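Local coordinates for protein kallistatin (Homo sapiens, PDB 6F4V) that inhibits tissue kallikrein by forming a stable equimolar complex with it, being cleaved at its reactive site in the process, at residues L97-N102 / L121-F126; H101-L106 / K307-E312; L151-K156 / K315-A320. All blocks are in the same frame, centred on the assembly; numbering follows the deposited sequence.

Interactions 1 and 3 both involve the large central sheet of the serpin and are partly buried, whereas interaction 2 lies on the surface among loops. Interaction 1 is made mainly by backbone hydrogen bonds between parallel strands, with aromatic and aliphatic side chains on the two sheet faces. Interaction 2 continues from the same stretch of chain, sharing His-101 and Asn-102, and relies on one backbone-to-amide bond, a bridging water and aliphatic touches; Phe-105 packs against Leu-99 where the two meet. Interaction 3, centred about 17 Å from the centre of interaction 1, has no direct hydrogen bond: a loop rests on an aromatic ring and on lysine chains. Phe-126 and Leu-155 link interactions 1 and 3 by packing.

Interaction 1 (L97-N102 / L121-F126); sequences LFLSHN and LFHTNF
Leu-97 to Ser-100 and Leu-121 to Thr-124 pair in parallel as the two strands of a beta-alpha-beta unit, joined through helix 107-117. Four backbone bonds alternate between them. Phe-122 N donates to Leu-97 O at 2.9 Å, and Leu-99 N returns the bond to Phe-122 O at 2.7 Å. Farther on, Thr-124 N reaches Leu-99 O and His-101 N reaches Thr-124 O, the last with its donor tilted 33° from the carbonyl plane as the strands give way to loop.

Phe-98 and Phe-122 share one face of the sheet and point the same way. Both have CG anti to the carbonyl carbon (chi1 -67° for Phe-98), a common choice on neighbouring strands that sets them side by side. Their planes are only 15° apart, but the rings are displaced, with centroids 5.0 Å from each other and little overlap. Phe-122 CD2 lies over one face of the Phe-98 ring, toward its rim, 3.6 Å from Phe-98 CE2. Helix 129-143 covers this side of the serpin's central sheet, with Leu-135 and Ile-136 against Phe-98, while strand 120-124 is the outermost strand of that sheet within the chain. On the reverse face Leu-97 CD1 meets Leu-121 CD2 at 3.8 Å, and Leu-99 CD1 approaches CE1 of His-123. Helix 107-117 packs on both Leu-97 and Leu-121.

The imidazole of His-101 folds back across strand 120-124: its CD2 is 3.5 Å from His-123 CB, and one face lies over His-123 C and Thr-124 N. Phe-126 turns its ring edge to strand 89-100, bringing CZ within 3.5 Å of Phe-98 O, while Thr-124 CG2 sits over one face of that ring. A water next to Ser-100 OG accepts a hydrogen bond from Phe-126 N at 3.1 Å, bridging the two chain segments just past the paired strands.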
loop_
_atom_site.group_PDB
_atom_site.type_symbol
_atom_site.label_atom_id
_atom_site.label_comp_id
_atom_site.label_asym_id
_atom_site.label_seq_id
_atom_site.Cartn_x
_atom_site.Cartn_y
_atom_site.Cartn_z
ATOM N N LEU A 97 12.216 5.743 -13.597
ATOM C CA LEU A 97 12.709 4.701 -14.426
ATOM C C LEU A 97 14.239 4.802 -14.411
ATOM O O LEU A 97 14.813 5.870 -14.673
ATOM C CB LEU A 97 12.225 4.882 -15.866
ATOM C CG LEU A 97 10.720 4.893 -16.133
ATOM C CD1 LEU A 97 10.496 5.185 -17.607
ATOM C CD2 LEU A 97 10.104 3.566 -15.739
ATOM N N PHE A 98 14.870 3.686 -14.115
ATOM C CA PHE A 98 16.303 3.535 -14.224
ATOM C C PHE A 98 16.563 2.836 -15.552
ATOM O O PHE A 98 16.194 1.689 -15.726
ATOM C CB PHE A 98 16.833 2.784 -13.005
ATOM C CG PHE A 98 16.694 3.573 -11.754
ATOM C CD1 PHE A 98 15.507 3.554 -11.032
ATOM C CD2 PHE A 98 17.740 4.379 -11.305
ATOM C CE1 PHE A 98 15.372 4.306 -9.879
ATOM C CE2 PHE A 98 17.602 5.144 -10.156
ATOM C CZ PHE A 98 16.419 5.103 -9.439
ATOM N N LEU A 99 17.156 3.573 -16.496
ATOM C CA LEU A 99 17.277 3.164 -17.890
ATOM C C LEU A 99 18.706 2.758 -18.217
ATOM O O LEU A 99 19.634 3.445 -17.825
ATOM C CB LEU A 99 16.907 4.342 -18.777
ATOM C CG LEU A 99 15.514 4.941 -18.598
ATOM C CD1 LEU A 99 15.362 6.158 -19.493
ATOM C CD2 LEU A 99 14.442 3.909 -18.897
ATOM N N SER A 100 18.877 1.665 -18.948
ATOM C CA SER A 100 20.207 1.244 -19.396
ATOM C C SER A 100 20.862 2.386 -20.192
ATOM O O SER A 100 20.227 2.945 -21.081
ATOM C CB SER A 100 20.108 -0.018 -20.266
ATOM O OG SER A 100 21.394 -0.434 -20.728
ATOM N N HIS A 101 22.096 2.752 -19.837
ATOM C CA HIS A 101 22.912 3.683 -20.645
ATOM C C HIS A 101 22.989 3.325 -22.142
ATOM O O HIS A 101 23.131 4.217 -22.960
ATOM C CB HIS A 101 24.360 3.787 -20.105
ATOM C CG HIS A 101 24.558 4.853 -19.069
ATOM N ND1 HIS A 101 25.151 4.604 -17.847
ATOM C CD2 HIS A 101 24.273 6.180 -19.083
ATOM C CE1 HIS A 101 25.204 5.725 -17.145
ATOM N NE2 HIS A 101 24.671 6.695 -17.871
ATOM N N ASN A 102 22.917 2.042 -22.490
ATOM C CA ASN A 102 23.087 1.588 -23.885
ATOM C C ASN A 102 21.863 1.771 -24.767
ATOM O O ASN A 102 21.951 2.317 -25.867
ATOM C CB ASN A 102 23.449 0.091 -23.918
ATOM C CG ASN A 102 24.819 -0.196 -23.337
ATOM O OD1 ASN A 102 25.756 0.569 -23.538
ATOM N ND2 ASN A 102 24.943 -1.310 -22.617
ATOM N N LEU A 121 13.659 10.228 -14.870
ATOM C CA LEU A 121 14.497 9.297 -15.616
ATOM C C LEU A 121 15.937 9.350 -15.116
ATOM O O LEU A 121 16.509 10.428 -14.980
ATOM C CB LEU A 121 14.465 9.616 -17.103
ATOM C CG LEU A 121 13.088 9.746 -17.748
ATOM C CD1 LEU A 121 13.259 9.958 -19.248
ATOM C CD2 LEU A 121 12.193 8.551 -17.448
ATOM N N PHE A 122 16.499 8.192 -14.826
ATOM C CA PHE A 122 17.893 8.065 -14.473
ATOM C C PHE A 122 18.536 7.094 -15.437
ATOM O O PHE A 122 17.893 6.134 -15.892
ATOM C CB PHE A 122 18.044 7.537 -13.059
ATOM C CG PHE A 122 17.465 8.427 -12.015
ATOM C CD1 PHE A 122 18.179 9.534 -11.549
ATOM C CD2 PHE A 122 16.203 8.170 -11.486
ATOM C CE1 PHE A 122 17.635 10.369 -10.566
ATOM C CE2 PHE A 122 15.657 8.994 -10.515
ATOM C CZ PHE A 122 16.371 10.099 -10.054
ATOM N N HIS A 123 19.803 7.332 -15.750
ATOM C CA HIS A 123 20.554 6.392 -16.559
ATOM C C HIS A 123 21.540 5.637 -15.659
ATOM O O HIS A 123 22.048 6.193 -14.687
ATOM C CB HIS A 123 21.181 7.126 -17.747
ATOM C CG HIS A 123 20.162 7.611 -18.731
ATOM N ND1 HIS A 123 19.755 6.856 -19.812
ATOM C CD2 HIS A 123 19.414 8.741 -18.757
ATOM C CE1 HIS A 123 18.833 7.522 -20.490
ATOM N NE2 HIS A 123 18.603 8.663 -19.864
ATOM N N THR A 124 21.709 4.343 -15.916
ATOM C CA THR A 124 22.622 3.518 -15.131
ATOM C C THR A 124 23.223 2.401 -15.980
ATOM O O THR A 124 22.684 2.026 -17.030
ATOM C CB THR A 124 21.933 2.933 -13.867
ATOM O OG1 THR A 124 22.895 2.245 -13.043
ATOM C CG2 THR A 124 20.803 1.979 -14.245
ATOM N N ASN A 125 24.350 1.884 -15.509
ATOM C CA ASN A 125 25.042 0.783 -16.171
ATOM C C ASN A 125 24.666 -0.511 -15.470
ATOM O O ASN A 125 25.168 -0.807 -14.386
ATOM C CB ASN A 125 26.560 1.020 -16.128
ATOM C CG ASN A 125 27.350 -0.122 -16.716
ATOM O OD1 ASN A 125 26.824 -0.949 -17.464
ATOM N ND2 ASN A 125 28.644 -0.168 -16.391
ATOM N N PHE A 126 23.790 -1.297 -16.096
ATOM C CA PHE A 126 23.339 -2.564 -15.490
ATOM C C PHE A 126 24.397 -3.686 -15.452
ATOM O O PHE A 126 24.183 -4.707 -14.793
ATOM C CB PHE A 126 22.022 -3.033 -16.128
ATOM C CG PHE A 126 20.804 -2.225 -15.680
ATOM C CD1 PHE A 126 20.242 -2.425 -14.427
ATOM C CD2 PHE A 126 20.226 -1.270 -16.515
ATOM C CE1 PHE A 126 19.131 -1.686 -14.019
ATOM C CE2 PHE A 126 19.111 -0.537 -16.112
ATOM C CZ PHE A 126 18.575 -0.745 -14.854
HETATM O O HOH W 1 23.225 -0.763 -19.057
#

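Interaction 2 (H101-L106 / K307-E312); sequences HNLKFL and KQQKLE
The carboxamide of Gln-308 has Leu-103 CD1 over one face, with CD1 3.6 Å from both Gln-308 CD and Gln-308 NE2. Lys-104 N approaches from the same side and donates to Gln-308 OE1 at 3.0 Å with an angle of 159° at the hydrogen. The donor stands above the amide plane, 36° out of it. A second flat group, the Phe-105 ring, has Leu-103 CD2 over one face near its rim, and the two methyls of Leu-103 are thus divided between ring and amide.

Gln-308 reaches across because CG is anti to its backbone N (chi1 -169°) and the chain stays extended beyond it, sliding past Leu-103 in the opposite direction. Its OE1 also lies 3.5 Å from Lys-104 CB, and CG of Gln-309 adds a looser touch on Leu-103 CD1 at 4.0 Å. At the other end of the contact, the aliphatic part of Lys-307 crosses Leu-106 at about a right angle, its CE 3.8 Å from Leu-106 CD2.

Between these two side-chain contacts a water donates to Lys-104 O and accepts from Lys-307 N at 2.8 Å, tying the backbones together where they do not meet directly. The hydroxyl of Thr-306 serves both segments as well, being hydrogen-bonded to Lys-104 O and to Gln-308 N. Leu-106 is the N-cap residue of helix 107-117, so the contact fastens the strand-to-helix turn of a beta-alpha-beta unit to the loop that runs into strand 312-324 of the serpin's central sheet.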
loop_
_atom_site.group_PDB
_atom_site.type_symbol
_atom_site.label_atom_id
_atom_site.label_comp_id
_atom_site.label_asym_id
_atom_site.label_seq_id
_atom_site.Cartn_x
_atom_site.Cartn_y
_atom_site.Cartn_z
ATOM N N HIS A 101 22.096 2.752 -19.837
ATOM C CA HIS A 101 22.912 3.683 -20.645
ATOM C C HIS A 101 22.989 3.325 -22.142
ATOM O O HIS A 101 23.131 4.217 -22.960
ATOM C CB HIS A 101 24.360 3.787 -20.105
ATOM C CG HIS A 101 24.558 4.853 -19.069
ATOM N ND1 HIS A 101 25.151 4.604 -17.847
ATOM C CD2 HIS A 101 24.273 6.180 -19.083
ATOM C CE1 HIS A 101 25.204 5.725 -17.145
ATOM N NE2 HIS A 101 24.671 6.695 -17.871
ATOM N N ASN A 102 22.917 2.042 -22.490
ATOM C CA ASN A 102 23.087 1.588 -23.885
ATOM C C ASN A 102 21.863 1.771 -24.767
ATOM O O ASN A 102 21.951 2.317 -25.867
ATOM C CB ASN A 102 23.449 0.091 -23.918
ATOM C CG ASN A 102 24.819 -0.196 -23.337
ATOM O OD1 ASN A 102 25.756 0.569 -23.538
ATOM N ND2 ASN A 102 24.943 -1.310 -22.617
ATOM N N LEU A 103 20.733 1.291 -24.261
ATOM C CA LEU A 103 19.572 0.941 -25.063
ATOM C C LEU A 103 18.774 2.170 -25.523
ATOM O O LEU A 103 18.730 3.197 -24.831
ATOM C CB LEU A 103 18.693 0.008 -24.226
ATOM C CG LEU A 103 17.535 -0.768 -24.851
ATOM C CD1 LEU A 103 18.063 -1.967 -25.622
ATOM C CD2 LEU A 103 16.571 -1.224 -23.766
ATOM N N LYS A 104 18.156 2.058 -26.697
ATOM C CA LYS A 104 17.279 3.109 -27.224
ATOM C C LYS A 104 15.852 2.805 -26.758
ATOM O O LYS A 104 15.233 1.821 -27.200
ATOM C CB LYS A 104 17.343 3.165 -28.757
ATOM C CG LYS A 104 16.568 4.313 -29.403
ATOM C CD LYS A 104 16.921 5.676 -28.801
ATOM C CE LYS A 104 16.686 6.829 -29.762
ATOM N NZ LYS A 104 15.239 7.097 -29.981
ATOM N N PHE A 105 15.345 3.643 -25.862
ATOM C CA PHE A 105 13.971 3.507 -25.372
ATOM C C PHE A 105 13.046 4.308 -26.262
ATOM O O PHE A 105 13.453 5.342 -26.808
ATOM C CB PHE A 105 13.863 3.968 -23.926
ATOM C CG PHE A 105 14.570 3.050 -22.967
ATOM C CD1 PHE A 105 15.914 3.231 -22.680
ATOM C CD2 PHE A 105 13.898 1.981 -22.391
ATOM C CE1 PHE A 105 16.574 2.378 -21.810
ATOM C CE2 PHE A 105 14.545 1.123 -21.521
ATOM C CZ PHE A 105 15.885 1.316 -21.229
ATOM N N LEU A 106 11.821 3.813 -26.430
ATOM C CA LEU A 106 10.846 4.482 -27.270
ATOM C C LEU A 106 10.413 5.761 -26.589
ATOM O O LEU A 106 10.029 5.736 -25.419
ATOM C CB LEU A 106 9.654 3.578 -27.574
ATOM C CG LEU A 106 9.964 2.425 -28.525
ATOM C CD1 LEU A 106 8.844 1.410 -28.512
ATOM C CD2 LEU A 106 10.217 2.910 -29.949
ATOM N N LYS A 307 12.182 -1.238 -29.317
ATOM C CA LYS A 307 12.159 -2.198 -30.444
ATOM C C LYS A 307 13.494 -2.946 -30.587
ATOM O O LYS A 307 13.606 -3.876 -31.398
ATOM C CB LYS A 307 11.800 -1.473 -31.741
ATOM C CG LYS A 307 10.376 -0.920 -31.773
ATOM C CD LYS A 307 10.226 0.242 -32.760
ATOM C CE LYS A 307 8.800 0.786 -32.780
ATOM N NZ LYS A 307 8.576 1.744 -33.896
ATOM N N GLN A 308 14.483 -2.562 -29.778
ATOM C CA GLN A 308 15.872 -2.993 -29.945
ATOM C C GLN A 308 16.160 -4.407 -29.417
ATOM O O GLN A 308 17.088 -5.067 -29.904
ATOM C CB GLN A 308 16.815 -1.976 -29.281
ATOM C CG GLN A 308 18.293 -2.176 -29.612
ATOM C CD GLN A 308 19.206 -1.188 -28.903
ATOM O OE1 GLN A 308 18.909 0.010 -28.795
ATOM N NE2 GLN A 308 20.334 -1.689 -28.416
ATOM N N GLN A 309 15.396 -4.849 -28.414
ATOM C CA GLN A 309 15.494 -6.199 -27.866
ATOM C C GLN A 309 14.088 -6.697 -27.525
ATOM O O GLN A 309 13.159 -5.889 -27.320
ATOM C CB GLN A 309 16.326 -6.211 -26.570
ATOM C CG GLN A 309 17.782 -5.765 -26.683
ATOM C CD GLN A 309 18.700 -6.799 -27.336
ATOM O OE1 GLN A 309 18.293 -7.921 -27.673
ATOM N NE2 GLN A 309 19.953 -6.416 -27.522
ATOM N N LYS A 310 13.945 -8.023 -27.467
ATOM C CA LYS A 310 12.731 -8.656 -26.935
ATOM C C LYS A 310 12.808 -8.704 -25.410
ATOM O O LYS A 310 13.716 -9.315 -24.842
ATOM C CB LYS A 310 12.516 -10.057 -27.518
ATOM C CG LYS A 310 12.131 -9.990 -28.986
ATOM C CD LYS A 310 11.329 -11.187 -29.463
ATOM C CE LYS A 310 11.050 -11.045 -30.958
ATOM N NZ LYS A 310 10.045 -12.022 -31.462
ATOM N N LEU A 311 11.845 -8.057 -24.756
ATOM C CA LEU A 311 11.923 -7.834 -23.325
ATOM C C LEU A 311 11.043 -8.789 -22.550
ATOM O O LEU A 311 9.986 -9.185 -23.017
ATOM C CB LEU A 311 11.513 -6.401 -23.001
ATOM C CG LEU A 311 12.403 -5.309 -23.604
ATOM C CD1 LEU A 311 11.947 -3.966 -23.087
ATOM C CD2 LEU A 311 13.874 -5.515 -23.271
ATOM N N GLU A 312 11.460 -9.123 -21.338
ATOM C CA GLU A 312 10.566 -9.866 -20.459
ATOM C C GLU A 312 10.680 -9.392 -19.004
ATOM O O GLU A 312 11.655 -8.726 -18.614
ATOM C CB GLU A 312 10.764 -11.378 -20.653
ATOM C CG GLU A 312 11.998 -11.945 -20.031
ATOM C CD GLU A 312 12.335 -13.351 -20.548
ATOM O OE1 GLU A 312 11.405 -14.116 -20.948
ATOM O OE2 GLU A 312 13.549 -13.666 -20.549
HETATM O O HOH W 2 13.714 1.050 -29.560
#

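Interaction 3 (L151-K156 / K315-A320); sequences LVSELK and KSFHKA
Phe-317 and the loop residues Leu-151 to Glu-154 meet in a packing contact without direct hydrogen bonds, where the connection after helix 129-143 runs over strand 312-324 of the central sheet. Ser-153 OG stands 3.3 Å above one face of the Phe-317 ring, toward its rim at CE1 and CZ. It is put there by chi1 of 51°, which sets OG between the backbone N and the carbonyl carbon. Glu-154 O approaches the ring edge, 3.9 Å from CE2, and Leu-151 O lies 3.5 Å from Phe-317 CB.

In serpins this segment joins helix F to the third strand of sheet A, and here it runs nearly antiparallel to strand 312-324. An alanine at Phe-317 would probably open a gap beneath the loop, leaving Ser-153 OG and Glu-154 O without the ring they pack on.

Beside the ring, Lys-319 CD packs 3.8 Å from Leu-151 CA, and the NZ of Lys-319 is hydrogen-bonded to Val-149 O, earlier in the same loop. Toward the other end, the carboxylate of Glu-154 lies obliquely across the Lys-315 chain, OE2 3.7 Å from CE. Glu-154 OE1 and Lys-315 NZ are 4.3 Å apart, too far for a salt bridge, but a water donates to OE1 and accepts from NZ. Lys-315 NZ has its salt bridge with Asp-284.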
loop_
_atom_site.group_PDB
_atom_site.type_symbol
_atom_site.label_atom_id
_atom_site.label_comp_id
_atom_site.label_asym_id
_atom_site.label_seq_id
_atom_site.Cartn_x
_atom_site.Cartn_y
_atom_site.Cartn_z
ATOM N N LEU A 151 15.164 -1.999 -1.216
ATOM C CA LEU A 151 13.978 -2.391 -1.970
ATOM C C LEU A 151 14.322 -3.499 -2.971
ATOM O O LEU A 151 13.683 -4.558 -2.996
ATOM C CB LEU A 151 13.365 -1.215 -2.720
ATOM C CG LEU A 151 12.210 -1.582 -3.667
ATOM C CD1 LEU A 151 11.059 -2.239 -2.900
ATOM C CD2 LEU A 151 11.745 -0.392 -4.473
ATOM N N VAL A 152 15.305 -3.212 -3.815
ATOM C CA VAL A 152 15.744 -4.156 -4.828
ATOM C C VAL A 152 16.810 -5.064 -4.184
ATOM O O VAL A 152 17.957 -4.650 -4.014
ATOM C CB VAL A 152 16.283 -3.411 -6.061
ATOM C CG1 VAL A 152 16.821 -4.395 -7.092
ATOM C CG2 VAL A 152 15.192 -2.554 -6.662
ATOM N N SER A 153 16.406 -6.279 -3.814
ATOM C CA SER A 153 17.291 -7.246 -3.128
ATOM C C SER A 153 18.061 -8.192 -4.066
ATOM O O SER A 153 18.958 -8.889 -3.602
ATOM C CB SER A 153 16.475 -8.072 -2.137
ATOM O OG SER A 153 15.337 -8.609 -2.784
ATOM N N GLU A 154 17.674 -8.249 -5.352
ATOM C CA GLU A 154 18.397 -8.973 -6.420
ATOM C C GLU A 154 18.293 -8.156 -7.687
ATOM O O GLU A 154 17.279 -7.470 -7.900
ATOM C CB GLU A 154 17.719 -10.291 -6.809
ATOM C CG GLU A 154 17.422 -11.283 -5.726
ATOM C CD GLU A 154 16.514 -12.399 -6.221
ATOM O OE1 GLU A 154 15.716 -12.909 -5.392
ATOM O OE2 GLU A 154 16.588 -12.753 -7.433
ATOM N N LEU A 155 19.285 -8.301 -8.563
ATOM C CA LEU A 155 19.258 -7.671 -9.874
ATOM C C LEU A 155 20.101 -8.514 -10.834
ATOM O O LEU A 155 21.292 -8.701 -10.592
ATOM C CB LEU A 155 19.819 -6.247 -9.774
ATOM C CG LEU A 155 19.693 -5.358 -11.007
ATOM C CD1 LEU A 155 18.226 -5.064 -11.280
ATOM C CD2 LEU A 155 20.484 -4.071 -10.820
ATOM N N LYS A 156 19.491 -9.038 -11.896
ATOM C CA LYS A 156 20.235 -9.841 -12.880
ATOM C C LYS A 156 21.073 -8.953 -13.796
ATOM O O LYS A 156 20.757 -7.769 -13.997
ATOM C CB LYS A 156 19.283 -10.705 -13.703
ATOM C CG LYS A 156 18.486 -11.705 -12.879
ATOM C CD LYS A 156 17.799 -12.737 -13.770
ATOM C CE LYS A 156 17.370 -13.971 -12.982
ATOM N NZ LYS A 156 16.384 -13.652 -11.909
ATOM N N LYS A 315 12.522 -9.476 -11.807
ATOM C CA LYS A 315 12.039 -9.471 -10.436
ATOM C C LYS A 315 11.198 -8.220 -10.169
ATOM O O LYS A 315 11.443 -7.161 -10.752
ATOM C CB LYS A 315 13.213 -9.498 -9.444
ATOM C CG LYS A 315 14.090 -10.763 -9.459
ATOM C CD LYS A 315 13.337 -12.071 -9.236
ATOM C CE LYS A 315 12.931 -12.243 -7.775
ATOM N NZ LYS A 315 12.104 -13.458 -7.564
ATOM N N SER A 316 10.255 -8.350 -9.242
ATOM C CA SER A 316 9.423 -7.225 -8.767
ATOM C C SER A 316 9.219 -7.331 -7.265
ATOM O O SER A 316 8.730 -8.368 -6.764
ATOM C CB SER A 316 8.050 -7.194 -9.480
ATOM O OG SER A 316 7.214 -6.124 -9.011
ATOM N N PHE A 317 9.626 -6.282 -6.536
ATOM C CA PHE A 317 9.564 -6.283 -5.074
ATOM C C PHE A 317 8.628 -5.221 -4.564
ATOM O O PHE A 317 8.401 -4.203 -5.230
ATOM C CB PHE A 317 10.962 -6.077 -4.481
ATOM C CG PHE A 317 11.939 -7.123 -4.911
ATOM C CD1 PHE A 317 11.880 -8.421 -4.364
ATOM C CD2 PHE A 317 12.882 -6.849 -5.888
ATOM C CE1 PHE A 317 12.785 -9.407 -4.761
ATOM C CE2 PHE A 317 13.778 -7.845 -6.302
ATOM C CZ PHE A 317 13.724 -9.107 -5.741
ATOM N N HIS A 318 8.067 -5.467 -3.395
ATOM C CA HIS A 318 7.307 -4.457 -2.675
ATOM C C HIS A 318 7.684 -4.518 -1.194
ATOM O O HIS A 318 7.698 -5.597 -0.614
ATOM C CB HIS A 318 5.795 -4.684 -2.811
ATOM C CG HIS A 318 4.984 -3.610 -2.152
ATOM N ND1 HIS A 318 4.785 -2.382 -2.737
ATOM C CD2 HIS A 318 4.347 -3.574 -0.960
ATOM C CE1 HIS A 318 4.061 -1.631 -1.920
ATOM N NE2 HIS A 318 3.792 -2.330 -0.828
ATOM N N LYS A 319 8.050 -3.387 -0.602
ATOM C CA LYS A 319 8.276 -3.296 0.823
ATOM C C LYS A 319 7.516 -2.138 1.391
ATOM O O LYS A 319 7.310 -1.118 0.717
ATOM C CB LYS A 319 9.754 -3.111 1.143
ATOM C CG LYS A 319 10.625 -4.259 0.656
ATOM C CD LYS A 319 12.102 -4.005 0.960
ATOM C CE LYS A 319 12.537 -4.620 2.272
ATOM N NZ LYS A 319 14.032 -4.638 2.406
ATOM N N ALA A 320 7.110 -2.293 2.633
ATOM C CA ALA A 320 6.329 -1.275 3.301
ATOM C C ALA A 320 6.563 -1.287 4.811
ATOM O O ALA A 320 6.832 -2.350 5.391
ATOM C CB ALA A 320 4.864 -1.453 3.006
HETATM O O HOH W 3 12.818 -14.073 -4.978
#